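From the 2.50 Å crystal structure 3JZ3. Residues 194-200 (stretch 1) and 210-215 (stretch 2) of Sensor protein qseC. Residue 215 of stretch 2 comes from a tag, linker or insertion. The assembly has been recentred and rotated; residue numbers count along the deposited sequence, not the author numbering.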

# COMPACT_ATOMS: atom_id res chain seq x y z
N HIS B 194 -5.78 17.84 -4.08
CA HIS B 194 -5.69 18.49 -2.77
C HIS B 194 -5.62 20.02 -2.86
O HIS B 194 -5.40 20.69 -1.84
N GLY B 195 -5.80 20.57 -4.05
CA GLY B 195 -5.70 22.01 -4.27
C GLY B 195 -4.28 22.52 -4.13
O GLY B 195 -4.05 23.65 -3.70
N MSE B 196 -3.32 21.67 -4.49
CA MSE B 196 -1.91 22.00 -4.38
C MSE B 196 -1.28 22.09 -5.76
O MSE B 196 -1.76 21.48 -6.71
N ASN B 197 -0.21 22.87 -5.85
CA ASN B 197 0.57 22.99 -7.07
C ASN B 197 1.91 22.33 -6.85
O ASN B 197 2.46 22.38 -5.75
N VAL B 198 2.44 21.70 -7.89
CA VAL B 198 3.80 21.17 -7.84
C VAL B 198 4.67 21.77 -8.94
O VAL B 198 4.30 21.76 -10.12
N GLU B 199 5.81 22.31 -8.53
CA GLU B 199 6.77 22.92 -9.45
C GLU B 199 8.10 22.18 -9.37
O GLU B 199 8.66 22.02 -8.29
N PHE B 200 8.59 21.74 -10.53
CA PHE B 200 9.90 21.09 -10.63
C PHE B 200 10.91 22.07 -11.22
O PHE B 200 10.53 23.02 -11.92
N ALA B 210 11.88 19.86 -6.10
CA ALA B 210 10.43 19.76 -6.23
C ALA B 210 9.79 20.55 -5.10
O ALA B 210 10.17 20.40 -3.94
N LYS B 211 8.83 21.40 -5.45
CA LYS B 211 8.14 22.23 -4.46
C LYS B 211 6.63 22.07 -4.55
O LYS B 211 6.02 22.34 -5.58
N VAL B 212 6.04 21.63 -3.44
CA VAL B 212 4.59 21.47 -3.36
C VAL B 212 4.03 22.66 -2.59
O VAL B 212 4.29 22.82 -1.40
N SER B 213 3.24 23.48 -3.27
CA SER B 213 2.68 24.67 -2.66
C SER B 213 1.16 24.60 -2.59
O SER B 213 0.51 23.93 -3.40
N TRP B 214 0.61 25.31 -1.61
CA TRP B 214 -0.84 25.45 -1.44
C TRP B 214 -1.12 26.88 -0.96
O TRP B 214 -0.20 27.62 -0.63
N LEU B 215 -2.40 27.24 -0.93
CA LEU B 215 -2.80 28.58 -0.50
C LEU B 215 -3.08 28.63 1.00
O LEU B 215 -3.59 27.67 1.58

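The most unusual feature of this antiparallel pairing is a charged pair that stops short of a salt bridge: Glu199 and Lys211 sit directly across from each other, yet Glu199 OE1 lies 4.2 Å from Lys211 NZ. The carboxylate comes closer to the lysine's aliphatic stem, with Glu199 OE1 3.8 Å from Lys211 CD. Glu199 is m at chi1 with chi2 off-well at 143°, while Lys211 runs t, t, m, t. The specific polar bonds belong instead to the backbone. Glu199 and Lys211 exchange two hydrogen bonds, Glu199 N to Lys211 O at 3.0 Å and, in return, Lys211 N to Glu199 O at 2.9 Å; Asn197 and Ser213 form a similar pair.

The example illustrates how alternation sorts side chains by sheet face. Asn197 (t) and Ser213 (p) share the face of the charged pair, Asn197 CB lying 3.6 Å from Ser213 OG. The other face is apolar. There Val198 (p) meets Val212 (t) loosely, CG2 to CG2 at 4.3 Å, and Phe200 (m) brings CD2 to 3.8 Å from Ala210 CB, its ring end leaning nearer than its CA-to-CB bond suggests. The CA-to-CB bond of selenomethionine Met196 points sideways; the side chain takes m, t, t, and its SE reaches 3.8 Å from Val212 CG1, and its CG lies 4.0 Å from CB of Trp214 (p).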

# COMPACT_ATOMS: atom_id res chain seq x y z
CB HIS B 194 -4.48 17.97 -2.01
CG HIS B 194 -4.63 16.57 -1.53
ND1 HIS B 194 -4.37 15.47 -2.33
CD2 HIS B 194 -5.01 16.07 -0.33
CE1 HIS B 194 -4.59 14.37 -1.64
NE2 HIS B 194 -4.98 14.70 -0.43
CB MSE B 196 -1.16 20.94 -3.55
CG MSE B 196 -1.61 20.82 -2.10
SE MSE B 196 -0.76 19.32 -1.18
CE MSE B 196 -1.63 19.50 0.56
CB ASN B 197 0.76 24.48 -7.41
CG ASN B 197 1.42 24.71 -8.77
OD1 ASN B 197 2.58 24.33 -8.99
ND2 ASN B 197 0.70 25.35 -9.67
CB VAL B 198 3.83 19.61 -7.85
CG1 VAL B 198 3.12 19.04 -9.08
CG2 VAL B 198 5.27 19.09 -7.73
CB GLU B 199 6.97 24.40 -9.13
CG GLU B 199 5.79 25.28 -9.53
CD GLU B 199 5.53 26.42 -8.54
OE1 GLU B 199 6.41 26.72 -7.72
OE2 GLU B 199 4.42 26.99 -8.59
CB PHE B 200 9.81 19.82 -11.47
CG PHE B 200 8.86 18.78 -10.92
CD1 PHE B 200 7.56 18.68 -11.41
CD2 PHE B 200 9.27 17.91 -9.92
CE1 PHE B 200 6.68 17.72 -10.90
CE2 PHE B 200 8.40 16.95 -9.40
CZ PHE B 200 7.10 16.85 -9.90
CB ALA B 210 9.99 18.31 -6.20
CB LYS B 211 8.52 23.71 -4.63
CG LYS B 211 7.78 24.66 -3.68
CD LYS B 211 7.70 26.07 -4.24
CE LYS B 211 8.99 26.85 -4.03
NZ LYS B 211 8.97 28.15 -4.75
CB VAL B 212 4.19 20.13 -2.71
CG1 VAL B 212 2.67 20.00 -2.63
CG2 VAL B 212 4.79 18.96 -3.48
CB SER B 213 3.11 25.92 -3.42
OG SER B 213 2.73 25.84 -4.78
CB TRP B 214 -1.37 24.44 -0.42
CG TRP B 214 -0.64 24.50 0.89
CD1 TRP B 214 -0.95 25.30 1.95
CD2 TRP B 214 0.52 23.76 1.25
NE1 TRP B 214 -0.04 25.09 2.97
CE2 TRP B 214 0.87 24.15 2.56
CE3 TRP B 214 1.31 22.80 0.61
CZ2 TRP B 214 1.97 23.62 3.24
CZ3 TRP B 214 2.40 22.27 1.28
CH2 TRP B 214 2.72 22.69 2.58
CB LEU B 215 -4.01 29.06 -1.30
CG LEU B 215 -4.04 30.56 -1.56
CD1 LEU B 215 -2.92 30.95 -2.50
CD2 LEU B 215 -5.39 30.99 -2.13